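Local structure of beta-1,4-mannanase (Aplysia kurodai, 3VUP) at residues 144-147 / 148-151; 134-137 / 138-142; 300-304 / 305-309; 328-331 / 332-335. The protein probably hydrolyses the internal beta-1,4-mannosidic linkages of mannan in the digestive fluid of the sea hare, working on a TIM-barrel scaffold. All coordinates share one frame; numbering follows the deposited sequence. Where two conformers were deposited one is given.

Interaction 1: residues 144-147 / 148-151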
ATOM      1  N   ILE A 144     -11.529 -12.685  -4.709  1.00  6.93           N
ATOM      2  CA  ILE A 144     -11.758 -11.266  -4.456  1.00  6.95           C
ATOM      3  C   ILE A 144     -11.430 -10.417  -5.689  1.00  6.22           C
ATOM      4  O   ILE A 144     -12.237  -9.591  -6.126  1.00  6.77           O
ATOM      5  CB  ILE A 144     -10.952 -10.774  -3.235  1.00  7.19           C
ATOM      6  CG1 ILE A 144     -11.505 -11.393  -1.943  1.00  7.54           C
ATOM      7  CG2 ILE A 144     -10.967  -9.248  -3.172  1.00  8.89           C
ATOM      8  CD1 ILE A 144     -10.579 -11.240  -0.754  1.00  8.22           C
ATOM      9  N   VAL A 145     -10.244 -10.634  -6.245  1.00  6.34           N
ATOM     10  CA  VAL A 145      -9.779  -9.864  -7.391  1.00  6.55           C
ATOM     11  C   VAL A 145     -10.694 -10.063  -8.591  1.00  6.83           C
ATOM     12  O   VAL A 145     -11.027  -9.108  -9.300  1.00  7.96           O
ATOM     13  CB  VAL A 145      -8.323 -10.245  -7.728  1.00  7.03           C
ATOM     14  CG1 VAL A 145      -7.891  -9.661  -9.066  1.00  8.01           C
ATOM     15  CG2 VAL A 145      -7.391  -9.789  -6.611  1.00  7.99           C
ATOM     16  N   ASN A 146     -11.108 -11.305  -8.811  1.00  7.18           N
ATOM     17  CA  ASN A 146     -12.016 -11.596  -9.909  1.00  7.90           C
ATOM     18  C   ASN A 146     -13.362 -10.906  -9.738  1.00  7.78           C
ATOM     19  O   ASN A 146     -13.945 -10.407 -10.699  1.00  9.02           O
ATOM     20  CB  ASN A 146     -12.225 -13.097 -10.047  1.00  8.98           C
ATOM     21  CG  ASN A 146     -13.149 -13.439 -11.187  1.00 10.38           C
ATOM     22  OD1 ASN A 146     -12.805 -13.249 -12.356  1.00 10.79           O
ATOM     23  ND2 ASN A 146     -14.334 -13.935 -10.860  1.00 11.68           N
ATOM     24  N   HIS A 147     -13.856 -10.876  -8.506  1.00  7.74           N
ATOM     25  CA  HIS A 147     -15.182 -10.335  -8.243  1.00  8.18           C
ATOM     26  C   HIS A 147     -15.269  -8.842  -8.568  1.00  8.68           C
ATOM     27  O   HIS A 147     -16.317  -8.353  -8.986  1.00  9.72           O
ATOM     28  CB  HIS A 147     -15.564 -10.563  -6.787  1.00  9.25           C
ATOM     29  CG  HIS A 147     -16.992 -10.246  -6.491  1.00  9.93           C
ATOM     30  ND1 HIS A 147     -18.027 -11.065  -6.883  1.00 11.74           N
ATOM     31  CD2 HIS A 147     -17.561  -9.195  -5.855  1.00  9.82           C
ATOM     32  CE1 HIS A 147     -19.174 -10.536  -6.492  1.00 12.35           C
ATOM     33  NE2 HIS A 147     -18.918  -9.399  -5.871  1.00 11.34           N
ATOM     34  N   VAL A 148     -14.169  -8.122  -8.367  1.00  7.97           N
ATOM     35  CA  VAL A 148     -14.131  -6.683  -8.622  1.00  8.46           C
ATOM     36  C   VAL A 148     -13.282  -6.339  -9.843  1.00  8.13           C
ATOM     37  O   VAL A 148     -12.901  -5.181 -10.028  1.00  8.77           O
ATOM     38  CB  VAL A 148     -13.638  -5.889  -7.387  1.00  8.72           C
ATOM     39  CG1 VAL A 148     -14.560  -6.144  -6.197  1.00  9.73           C
ATOM     40  CG2 VAL A 148     -12.174  -6.219  -7.046  1.00  9.03           C
ATOM     41  N   LYS A 149     -13.020  -7.333 -10.687  1.00  8.48           N
ATOM     42  CA  LYS A 149     -12.187  -7.181 -11.881  0.66  8.96           C
ATOM     43  C   LYS A 149     -12.615  -5.964 -12.694  1.00  9.05           C
ATOM     44  O   LYS A 149     -13.796  -5.842 -13.021  1.00 10.01           O
ATOM     45  CB  LYS A 149     -12.306  -8.441 -12.751  0.66  9.46           C
ATOM     46  CG  LYS A 149     -11.454  -8.447 -14.014  0.66  9.57           C
ATOM     47  CD  LYS A 149     -11.723  -9.702 -14.841  0.66 11.50           C
ATOM     48  CE  LYS A 149     -10.933  -9.690 -16.143  0.66 13.29           C
ATOM     49  NZ  LYS A 149     -11.375 -10.758 -17.085  0.66 14.55           N
ATOM     50  N   GLY A 150     -11.676  -5.086 -13.023  1.00  8.83           N
ATOM     51  CA  GLY A 150     -11.955  -3.960 -13.882  1.00  8.78           C
ATOM     52  C   GLY A 150     -12.685  -2.792 -13.255  1.00  9.03           C
ATOM     53  O   GLY A 150     -12.967  -1.830 -13.961  1.00 10.16           O
ATOM     54  N   HIS A 151     -12.983  -2.844 -11.960  1.00  8.89           N
ATOM     55  CA  HIS A 151     -13.797  -1.796 -11.352  1.00  8.56           C
ATOM     56  C   HIS A 151     -13.136  -0.429 -11.513  1.00  8.83           C
ATOM     57  O   HIS A 151     -11.968  -0.255 -11.174  1.00  9.46           O
ATOM     58  CB  HIS A 151     -14.034  -2.084  -9.872  1.00  8.32           C
ATOM     59  CG  HIS A 151     -15.192  -1.333  -9.303  1.00  8.76           C
ATOM     60  ND1 HIS A 151     -15.196   0.038  -9.166  1.00  9.15           N
ATOM     61  CD2 HIS A 151     -16.397  -1.763  -8.860  1.00  8.87           C
ATOM     62  CE1 HIS A 151     -16.350   0.419  -8.647  1.00  8.45           C
ATOM     63  NE2 HIS A 151     -17.100  -0.653  -8.455  1.00  8.79           N
TER
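I144 and V148 meet where helix 130-147 of the TIM barrel runs out into a type II beta turn, V148 to H151, a worked example of a helix giving up its backbone bonds by steps. I144 O accepts a weak bond from V148 N at 3.3 Å, and the CG2 methyl of V148 sits 3.5 Å from that same I144 O. V145 O competes for the amide: it lies 3.4 Å from V148 N at an N-H...O angle of 130°, so one hydrogen is divided between two carbonyls and held firmly by neither. N146 O takes the next amide, K149 N, in a weak but fairly straight bond (3.2 Å, 161°) spanning three residues, while K149 CB rests 3.3 Å from N146 O and the rest of the lysine stretches away. H147 closes the helix with its side chain against L89 of helix 88-101. With chi1 at -59°, V148 sets CG2 between its own N and carbonyl carbon, which faces that methyl to the I144 and V145 oxygens. Trimming V148 to an alanine removes both methyls and would probably leave a gap between L96 and W157 of strand 157-161, both of which V148 touches, and loosen the helix end against the barrel. Beyond it, G150 N bonds to D215 OD2, and the turn is fastened by H151 N reaching V148 O at 3.0 Å.

Interaction 2: residues 134-137 / 138-142. With SO4 (sulfate ion), chain H.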
ATOM      1  N   GLN A 134      -0.339 -20.606  -1.194  1.00  8.31           N
ATOM      2  CA  GLN A 134      -1.147 -20.973  -2.354  1.00  9.22           C
ATOM      3  C   GLN A 134      -2.635 -21.075  -2.005  1.00  8.03           C
ATOM      4  O   GLN A 134      -3.487 -20.716  -2.821  1.00  8.25           O
ATOM      5  CB  GLN A 134      -0.649 -22.260  -3.015  1.00 11.61           C
ATOM      6  CG  GLN A 134      -1.205 -22.467  -4.427  1.00 14.89           C
ATOM      7  CD  GLN A 134      -0.835 -21.348  -5.400  1.00 18.25           C
ATOM      8  OE1 GLN A 134       0.300 -20.863  -5.416  1.00 20.17           O
ATOM      9  NE2 GLN A 134      -1.798 -20.938  -6.221  1.00 19.15           N
ATOM     10  N   SER A 135      -2.951 -21.550  -0.800  1.00  8.39           N
ATOM     11  CA  SER A 135      -4.351 -21.594  -0.371  1.00  8.77           C
ATOM     12  C   SER A 135      -4.956 -20.197  -0.236  1.00  7.65           C
ATOM     13  O   SER A 135      -6.109 -19.988  -0.598  1.00  7.63           O
ATOM     14  CB  SER A 135      -4.552 -22.433   0.906  1.00  9.51           C
ATOM     15  OG  SER A 135      -4.107 -21.779   2.082  1.00  9.47           O
ATOM     16  N   TYR A 136      -4.184 -19.235   0.266  1.00  7.12           N
ATOM     17  CA  TYR A 136      -4.668 -17.857   0.296  1.00  6.83           C
ATOM     18  C   TYR A 136      -4.974 -17.371  -1.118  1.00  6.42           C
ATOM     19  O   TYR A 136      -6.034 -16.785  -1.389  1.00  6.83           O
ATOM     20  CB  TYR A 136      -3.666 -16.895   0.971  1.00  6.86           C
ATOM     21  CG  TYR A 136      -4.102 -15.460   0.790  1.00  6.66           C
ATOM     22  CD1 TYR A 136      -5.307 -15.022   1.328  1.00  6.79           C
ATOM     23  CD2 TYR A 136      -3.354 -14.558   0.034  1.00  6.97           C
ATOM     24  CE1 TYR A 136      -5.752 -13.728   1.140  1.00  6.84           C
ATOM     25  CE2 TYR A 136      -3.790 -13.254  -0.154  1.00  6.97           C
ATOM     26  CZ  TYR A 136      -4.989 -12.848   0.400  1.00  6.48           C
ATOM     27  OH  TYR A 136      -5.419 -11.557   0.183  1.00  7.07           O
ATOM     28  N   ILE A 137      -4.034 -17.611  -2.020  1.00  6.94           N
ATOM     29  CA  ILE A 137      -4.172 -17.153  -3.389  1.00  7.12           C
ATOM     30  C   ILE A 137      -5.390 -17.770  -4.071  1.00  6.82           C
ATOM     31  O   ILE A 137      -6.196 -17.064  -4.682  1.00  7.19           O
ATOM     32  CB  ILE A 137      -2.880 -17.424  -4.149  1.00  8.08           C
ATOM     33  CG1 ILE A 137      -1.798 -16.458  -3.646  1.00  9.59           C
ATOM     34  CG2 ILE A 137      -3.100 -17.293  -5.654  1.00  8.95           C
ATOM     35  CD1 ILE A 137      -0.423 -16.749  -4.162  1.00 10.18           C
ATOM     36  N   ASP A 138      -5.547 -19.082  -3.932  1.00  7.37           N
ATOM     37  CA  ASP A 138      -6.611 -19.781  -4.639  1.00  8.02           C
ATOM     38  C   ASP A 138      -7.986 -19.610  -3.997  1.00  7.96           C
ATOM     39  O   ASP A 138      -8.988 -19.472  -4.694  1.00  8.67           O
ATOM     40  CB  ASP A 138      -6.266 -21.262  -4.792  1.00 10.07           C
ATOM     41  CG  ASP A 138      -5.123 -21.494  -5.757  1.00 13.24           C
ATOM     42  OD1 ASP A 138      -4.829 -20.584  -6.559  1.00 15.31           O
ATOM     43  OD2 ASP A 138      -4.528 -22.591  -5.726  1.00 15.17           O
ATOM     44  N   LYS A 139      -8.034 -19.608  -2.671  1.00  7.36           N
ATOM     45  CA  LYS A 139      -9.314 -19.595  -1.966  1.00  7.81           C
ATOM     46  C   LYS A 139      -9.829 -18.203  -1.598  1.00  7.59           C
ATOM     47  O   LYS A 139     -11.023 -18.041  -1.329  1.00  7.71           O
ATOM     48  CB  LYS A 139      -9.250 -20.468  -0.709  1.00  8.81           C
ATOM     49  CG  LYS A 139      -9.080 -21.948  -0.987  1.00 11.88           C
ATOM     50  CD  LYS A 139     -10.386 -22.556  -1.483  1.00 15.84           C
ATOM     51  CE  LYS A 139     -10.351 -24.077  -1.464  1.00 19.02           C
ATOM     52  NZ  LYS A 139     -11.728 -24.652  -1.510  1.00 21.02           N
ATOM     53  N   ALA A 140      -8.942 -17.211  -1.556  1.00  7.14           N
ATOM     54  CA  ALA A 140      -9.341 -15.862  -1.151  1.00  6.94           C
ATOM     55  C   ALA A 140      -8.953 -14.771  -2.140  1.00  6.69           C
ATOM     56  O   ALA A 140      -9.806 -14.007  -2.574  1.00  6.80           O
ATOM     57  CB  ALA A 140      -8.829 -15.533   0.252  1.00  6.98           C
ATOM     58  N   LEU A 141      -7.670 -14.674  -2.477  1.00  5.96           N
ATOM     59  CA  LEU A 141      -7.215 -13.534  -3.274  1.00  6.16           C
ATOM     60  C   LEU A 141      -7.803 -13.537  -4.681  1.00  6.42           C
ATOM     61  O   LEU A 141      -8.382 -12.538  -5.118  1.00  6.13           O
ATOM     62  CB  LEU A 141      -5.688 -13.483  -3.330  1.00  6.62           C
ATOM     63  CG  LEU A 141      -5.107 -12.300  -4.107  1.00  6.79           C
ATOM     64  CD1 LEU A 141      -5.523 -10.957  -3.513  1.00  7.54           C
ATOM     65  CD2 LEU A 141      -3.598 -12.419  -4.138  1.00  8.00           C
ATOM     66  N   LYS A 142      -7.645 -14.645  -5.400  1.00  5.98           N
ATOM     67  CA  LYS A 142      -8.196 -14.699  -6.743  1.00  7.11           C
ATOM     68  C   LYS A 142      -9.721 -14.472  -6.763  1.00  6.57           C
ATOM     69  O   LYS A 142     -10.208 -13.696  -7.583  1.00  6.91           O
ATOM     70  CB  LYS A 142      -7.759 -15.963  -7.501  1.00  7.68           C
ATOM     71  CG  LYS A 142      -6.276 -15.968  -7.890  1.00  8.96           C
ATOM     72  CD  LYS A 142      -5.896 -17.272  -8.573  1.00 12.11           C
ATOM     73  CE  LYS A 142      -4.472 -17.259  -9.096  1.00 15.21           C
ATOM     74  NZ  LYS A 142      -4.216 -18.459  -9.938  1.00 18.10           N
TER
HETATM   75  S   SO4 H 406      -0.874 -20.084 -10.032  1.00 19.37           S
HETATM   76  O1  SO4 H 406      -1.021 -20.274  -8.591  1.00 21.82           O
HETATM   77  O2  SO4 H 406       0.513 -19.734 -10.367  1.00 15.49           O
HETATM   78  O3  SO4 H 406      -1.233 -21.312 -10.735  1.00 20.75           O
HETATM   79  O4  SO4 H 406      -1.770 -19.011 -10.464  1.00 19.91           O
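Y136 meets A140 and L141 on the dense side of this stretch of helix 130-147, where a wider, pi-type turn at 138-141 changes the spacing of the backbone bonds. Y136 O accepts from two amides: A140 N comes in bent, at an N-H...O angle of 142°, and L141 N almost straight, at 169°. I137 O then bonds K142 N five residues on, again nearly straight. The widened turn brings two apolar groups to the tyrosine. L141 CB stands over one ring face, off-centre, 4.1 Å from the Y136 ring centroid in a CH-pi contact, and A140 CB touches Y136 CE1 at 3.7 Å. The phenol end is satisfied by H64 NE2, and W111 meets the ring edge-to-face.

The solvent side is looser and polar. Q134, bent at chi2 (60°), turns its amide back to D138, where NE2 makes two weak bonds to the carboxylate, 3.1 Å to OD1 and 3.2 Å to OD2, with the amide and carboxylate planes well out of parallel. The same Q134 NE2 reaches a sulfate ion, probably from the crystallisation liquor, at O1 (2.6 Å). From the next turn the extended K142 lays CE on I137 CG2 (3.7 Å) and delivers NZ to sulfate O4 at 2.6 Å; K251 NZ also binds this anion, whose negative charge is probably offset by the two lysines. Among its neighbours, the segment presses I137 on W206 and A210 of helix 197-214, and turns Y136 and L141 to L110 of strand 105-112, with V79 of strand 79-81 touching Y136 and A140.

Interaction 3: residues 300-304 / 305-309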
ATOM      1  N   GLY A 300       9.049  17.046  10.362  1.00  6.29           N
ATOM      2  CA  GLY A 300      10.308  17.769  10.374  1.00  7.30           C
ATOM      3  C   GLY A 300      10.183  19.275  10.485  1.00  7.52           C
ATOM      4  O   GLY A 300      11.126  19.991  10.163  1.00  9.26           O
ATOM      5  N   GLY A 301       9.032  19.752  10.947  1.00  7.41           N
ATOM      6  CA  GLY A 301       8.795  21.182  11.063  1.00  7.80           C
ATOM      7  C   GLY A 301       7.903  21.752   9.973  1.00  7.15           C
ATOM      8  O   GLY A 301       7.484  22.903  10.069  1.00  8.08           O
ATOM      9  N   MET A 302       7.610  20.963   8.939  1.00  6.31           N
ATOM     10  CA  MET A 302       6.702  21.400   7.885  1.00  6.54           C
ATOM     11  C   MET A 302       5.257  21.387   8.355  1.00  6.31           C
ATOM     12  O   MET A 302       4.864  20.529   9.144  1.00  6.57           O
ATOM     13  CB  MET A 302       6.803  20.473   6.671  1.00  6.85           C
ATOM     14  CG  MET A 302       8.153  20.417   5.996  1.00  8.43           C
ATOM     15  SD  MET A 302       8.072  19.303   4.581  1.00 11.52           S
ATOM     16  CE  MET A 302       9.688  19.532   3.869  1.00 11.12           C
ATOM     17  N   THR A 303       4.446  22.307   7.838  1.00  5.77           N
ATOM     18  CA  THR A 303       3.002  22.189   8.012  1.00  6.19           C
ATOM     19  C   THR A 303       2.487  21.117   7.050  1.00  5.45           C
ATOM     20  O   THR A 303       3.143  20.804   6.064  1.00  5.39           O
ATOM     21  CB  THR A 303       2.272  23.495   7.674  1.00  6.87           C
ATOM     22  OG1 THR A 303       2.437  23.756   6.277  1.00  6.86           O
ATOM     23  CG2 THR A 303       2.798  24.661   8.503  1.00  7.91           C
ATOM     24  N   ILE A 304       1.296  20.579   7.305  1.00  5.98           N
ATOM     25  CA  ILE A 304       0.743  19.583   6.393  1.00  5.98           C
ATOM     26  C   ILE A 304       0.571  20.160   4.972  1.00  5.76           C
ATOM     27  O   ILE A 304       0.759  19.456   3.984  1.00  5.54           O
ATOM     28  CB  ILE A 304      -0.580  18.991   6.934  1.00  6.35           C
ATOM     29  CG1 ILE A 304      -0.924  17.681   6.220  1.00  6.84           C
ATOM     30  CG2 ILE A 304      -1.705  20.006   6.840  1.00  8.00           C
ATOM     31  CD1 ILE A 304      -0.018  16.514   6.600  1.00  6.55           C
ATOM     32  N   THR A 305       0.254  21.447   4.860  1.00  5.72           N
ATOM     33  CA  THR A 305       0.133  22.059   3.538  1.00  6.22           C
ATOM     34  C   THR A 305       1.490  22.084   2.833  1.00  5.64           C
ATOM     35  O   THR A 305       1.594  21.753   1.648  1.00  5.78           O
ATOM     36  CB  THR A 305      -0.496  23.469   3.612  1.00  7.42           C
ATOM     37  OG1 THR A 305      -1.839  23.353   4.099  1.00  8.26           O
ATOM     38  CG2 THR A 305      -0.535  24.127   2.245  1.00  7.82           C
ATOM     39  N   GLN A 306       2.534  22.452   3.565  1.00  5.59           N
ATOM     40  CA  GLN A 306       3.875  22.407   3.003  1.00  5.98           C
ATOM     41  C   GLN A 306       4.230  20.998   2.552  1.00  5.10           C
ATOM     42  O   GLN A 306       4.913  20.826   1.538  1.00  5.47           O
ATOM     43  CB  GLN A 306       4.910  22.934   3.993  1.00  5.93           C
ATOM     44  CG  GLN A 306       4.871  24.448   4.108  1.00  7.05           C
ATOM     45  CD  GLN A 306       5.713  24.966   5.249  1.00  8.16           C
ATOM     46  OE1 GLN A 306       5.835  24.326   6.290  1.00  7.94           O
ATOM     47  NE2 GLN A 306       6.301  26.132   5.060  1.00 11.12           N
ATOM     48  N   MET A 307       3.775  19.995   3.304  1.00  4.81           N
ATOM     49  CA  MET A 307       4.099  18.610   2.972  1.00  5.01           C
ATOM     50  C   MET A 307       3.429  18.180   1.668  1.00  4.65           C
ATOM     51  O   MET A 307       4.084  17.624   0.792  1.00  5.33           O
ATOM     52  CB  MET A 307       3.746  17.673   4.131  1.00  5.07           C
ATOM     53  CG  MET A 307       4.539  17.978   5.392  1.00  5.16           C
ATOM     54  SD  MET A 307       4.198  16.873   6.763  1.00  5.47           S
ATOM     55  CE  MET A 307       5.253  15.496   6.330  1.00  5.82           C
ATOM     56  N   PHE A 308       2.130  18.437   1.530  1.00  5.17           N
ATOM     57  CA  PHE A 308       1.442  18.090   0.285  1.00  5.21           C
ATOM     58  C   PHE A 308       2.053  18.812  -0.913  1.00  4.92           C
ATOM     59  O   PHE A 308       2.268  18.216  -1.973  1.00  5.56           O
ATOM     60  CB  PHE A 308      -0.056  18.374   0.374  1.00  5.46           C
ATOM     61  CG  PHE A 308      -0.858  17.229   0.943  1.00  5.31           C
ATOM     62  CD1 PHE A 308      -1.310  16.200   0.125  1.00  5.86           C
ATOM     63  CD2 PHE A 308      -1.155  17.173   2.294  1.00  5.77           C
ATOM     64  CE1 PHE A 308      -2.052  15.151   0.644  1.00  5.96           C
ATOM     65  CE2 PHE A 308      -1.894  16.127   2.816  1.00  5.80           C
ATOM     66  CZ  PHE A 308      -2.341  15.116   1.994  1.00  6.10           C
ATOM     67  N   ASN A 309       2.363  20.097  -0.749  1.00  5.60           N
ATOM     68  CA  ASN A 309       3.004  20.862  -1.821  1.00  5.98           C
ATOM     69  C   ASN A 309       4.383  20.306  -2.138  1.00  5.36           C
ATOM     70  O   ASN A 309       4.763  20.208  -3.304  1.00  5.87           O
ATOM     71  CB  ASN A 309       3.073  22.352  -1.474  1.00  6.79           C
ATOM     72  CG  ASN A 309       1.772  23.066  -1.758  1.00  7.35           C
ATOM     73  OD1 ASN A 309       1.566  23.578  -2.847  1.00  8.74           O
ATOM     74  ND2 ASN A 309       0.875  23.081  -0.787  1.00  7.25           N
TER
HETATM   75  O   HOH W   1       6.774  25.178   8.653  1.00  9.44           O
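A capping box starts helix 304-313: T303 is the N-cap, and it and Q306 each bond the other's backbone amide through a side-chain oxygen. T303 OG1, set between its backbone N and carbonyl carbon by chi1 of 66°, accepts from Q306 N at 3.0 Å. Q306 answers with OE1, which takes T303 N at 2.9 Å in a nearly straight bond (169°). A water donates both to Q306 OE1 and to G301 O, tying the box to the preceding loop. Behind it M302 CB packs on M307 CG at 3.6 Å. On the buried side, I304 and F308 lie side by side and point the same way, I304 CG1 reaching the ring edge in its plane, 3.9 Å from F308 CE2. The ring also meets F294 edge-to-face and rests on I335 of helix 324-338. A serine in place of F308 would probably leave I304, F294 and I335 around a gap and a hydroxyl stranded among apolar groups. With I304 N held by E296 OE2, amides of the first turn are met by side-chain oxygens where no earlier helical carbonyl exists, so the polar cap probably fixes the helix start while apolar contacts seat it.

Interaction 4: residues 328-331 / 332-335. With SO4 (sulfate ion), chain F.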
ATOM      1  N   GLY A 328      -7.973  14.120   9.839  1.00  8.30           N
ATOM      2  CA  GLY A 328      -8.520  14.716   8.637  1.00  8.85           C
ATOM      3  C   GLY A 328      -8.792  16.206   8.715  1.00  8.48           C
ATOM      4  O   GLY A 328      -8.694  16.891   7.696  1.00  8.27           O
ATOM      5  N   ASP A 329      -9.148  16.713   9.899  1.00  9.25           N
ATOM      6  CA  ASP A 329      -9.375  18.153  10.088  1.00 10.08           C
ATOM      7  C   ASP A 329      -8.181  18.927   9.548  1.00  8.62           C
ATOM      8  O   ASP A 329      -8.324  19.889   8.792  1.00  8.80           O
ATOM      9  CB  ASP A 329      -9.527  18.511  11.580  1.00 13.43           C
ATOM     10  CG  ASP A 329     -10.960  18.409  12.093  1.00 16.63           C
ATOM     11  OD1 ASP A 329     -11.854  18.001  11.330  1.00 17.59           O
ATOM     12  OD2 ASP A 329     -11.186  18.733  13.284  1.00 17.62           O
ATOM     13  N   ASN A 330      -6.996  18.501   9.960  1.00  7.55           N
ATOM     14  CA  ASN A 330      -5.786  19.175   9.541  1.00  6.98           C
ATOM     15  C   ASN A 330      -5.392  18.786   8.124  1.00  6.22           C
ATOM     16  O   ASN A 330      -5.050  19.635   7.299  1.00  7.01           O
ATOM     17  CB  ASN A 330      -4.646  18.862  10.509  1.00  8.06           C
ATOM     18  CG  ASN A 330      -3.452  19.770  10.306  1.00  7.77           C
ATOM     19  OD1 ASN A 330      -3.605  20.986  10.188  1.00  8.44           O
ATOM     20  ND2 ASN A 330      -2.255  19.182  10.240  1.00  8.47           N
ATOM     21  N   GLN A 331      -5.428  17.492   7.836  1.00  6.77           N
ATOM     22  CA  GLN A 331      -4.874  17.008   6.579  1.00  7.38           C
ATOM     23  C   GLN A 331      -5.661  17.470   5.359  1.00  7.72           C
ATOM     24  O   GLN A 331      -5.080  17.709   4.301  1.00  7.57           O
ATOM     25  CB  GLN A 331      -4.700  15.486   6.613  1.00  7.66           C
ATOM     26  CG  GLN A 331      -3.668  15.080   7.650  1.00  7.07           C
ATOM     27  CD  GLN A 331      -3.530  13.584   7.820  1.00  6.61           C
ATOM     28  OE1 GLN A 331      -4.211  12.795   7.163  1.00  6.96           O
ATOM     29  NE2 GLN A 331      -2.630  13.186   8.704  1.00  7.02           N
ATOM     30  N   ARG A 332      -6.972  17.621   5.519  1.00  8.15           N
ATOM     31  CA  ARG A 332      -7.800  18.129   4.436  1.00  9.97           C
ATOM     32  C   ARG A 332      -7.372  19.500   3.951  1.00  8.91           C
ATOM     33  O   ARG A 332      -7.610  19.843   2.794  1.00  9.56           O
ATOM     34  CB  ARG A 332      -9.262  18.179   4.846  1.00 11.66           C
ATOM     35  CG  ARG A 332      -9.948  16.839   4.786  0.73 11.82           C
ATOM     36  CD  ARG A 332     -11.450  16.947   5.000  0.73 11.81           C
ATOM     37  NE  ARG A 332     -11.816  17.227   6.384  0.73 11.11           N
ATOM     38  CZ  ARG A 332     -11.924  16.296   7.328  0.73 10.18           C
ATOM     39  NH1 ARG A 332     -12.277  16.634   8.562  0.73 10.60           N
ATOM     40  NH2 ARG A 332     -11.664  15.021   7.042  0.73  9.60           N
ATOM     41  N   LYS A 333      -6.754  20.290   4.825  1.00  8.66           N
ATOM     42  CA  LYS A 333      -6.269  21.591   4.391  1.00  9.15           C
ATOM     43  C   LYS A 333      -5.211  21.454   3.312  1.00  7.53           C
ATOM     44  O   LYS A 333      -5.179  22.230   2.358  1.00  7.47           O
ATOM     45  CB  LYS A 333      -5.611  22.331   5.553  0.55 10.09           C
ATOM     46  CG  LYS A 333      -6.503  22.610   6.723  0.55 11.49           C
ATOM     47  CD  LYS A 333      -5.730  23.288   7.842  0.55 12.52           C
ATOM     48  CE  LYS A 333      -5.312  24.695   7.452  0.55 13.39           C
ATOM     49  NZ  LYS A 333      -4.526  25.347   8.531  0.55 13.93           N
ATOM     50  N   GLY A 334      -4.325  20.481   3.476  1.00  6.98           N
ATOM     51  CA  GLY A 334      -3.284  20.267   2.491  1.00  6.78           C
ATOM     52  C   GLY A 334      -3.823  19.706   1.193  1.00  6.02           C
ATOM     53  O   GLY A 334      -3.419  20.123   0.110  1.00  6.74           O
ATOM     54  N   ILE A 335      -4.735  18.746   1.309  1.00  6.22           N
ATOM     55  CA  ILE A 335      -5.419  18.184   0.155  1.00  6.74           C
ATOM     56  C   ILE A 335      -6.137  19.286  -0.637  1.00  6.81           C
ATOM     57  O   ILE A 335      -6.013  19.365  -1.861  1.00  7.54           O
ATOM     58  CB  ILE A 335      -6.398  17.090   0.617  1.00  6.85           C
ATOM     59  CG1 ILE A 335      -5.612  15.904   1.186  1.00  7.90           C
ATOM     60  CG2 ILE A 335      -7.321  16.659  -0.510  1.00  7.71           C
ATOM     61  CD1 ILE A 335      -6.446  14.961   2.014  1.00  8.32           C
TER
HETATM   62  S   SO4 F 404      -1.234  15.715  11.495  1.00 11.07           S
HETATM   63  O1  SO4 F 404      -1.792  14.395  11.654  1.00 12.69           O
HETATM   64  O2  SO4 F 404      -1.488  15.905  10.121  1.00  6.20           O
HETATM   65  O3  SO4 F 404      -2.098  16.728  12.065  1.00 13.40           O
HETATM   66  O4  SO4 F 404       0.044  15.749  12.189  1.00 12.43           O
HETATM   67  O   HOH W   2      -2.544  23.243   9.054  1.00 15.43           O
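A bend at chi3 (-73°), after an extended start, folds the R332 side chain back over the preceding turn of helix 324-338, the helix after the eighth strand of the TIM barrel. In the conformer described, G328 O lies over one face of the guanidinium, 3.3 Å above the plane and over its centre, and accepts its hydrogen bond from R332 N at 2.9 Å. NH1 of R332 forms a salt bridge with D329 OD1 (3.1 Å); the carboxylate and guanidinium planes stand 84° apart, and OD1 alone makes the bridge. The other flank binds an anion. N330 ND2 donates to O3 of a sulfate ion at 3.1 Å, with E296 OE2 as its partner in the protein, and Q331 NE2 reaches O2 of that sulfate at 3.3 Å. S321 OG and W322 O hold the Q331 amide from the barrel strand, which probably fixes its rotation, and R327 NE and Q297 N complete the sulfate's surroundings. Outward, with K333 in the one of its two conformers described, a water joins the two segments, donating to N330 OD1 at 2.7 Å and accepting from K333 NZ at 2.9 Å.

In the fold
All four contacts lie on the outer helical layer of the barrel, each partly buried, yet they sample different stages of a helix. Interaction 3 is a beginning, interactions 2 and 4 are middles, and interaction 1 is an end. Interactions 1 and 2 share helix 130-147, their centres 14 Å apart, and pass from a widened turn to weakening backbone bonds. Interactions 3 and 4 belong to adjacent helices that pack directly, F308 CZ lying 3.5 Å from I335 CG1. Apolar packing faces the barrel in interactions 1 to 3, while interaction 4 turns polar Q331 inward. The remaining chemistry differs: sulfate and charged groups in 2 and 4, a capping box in 3, mainly backbone bonding in 1.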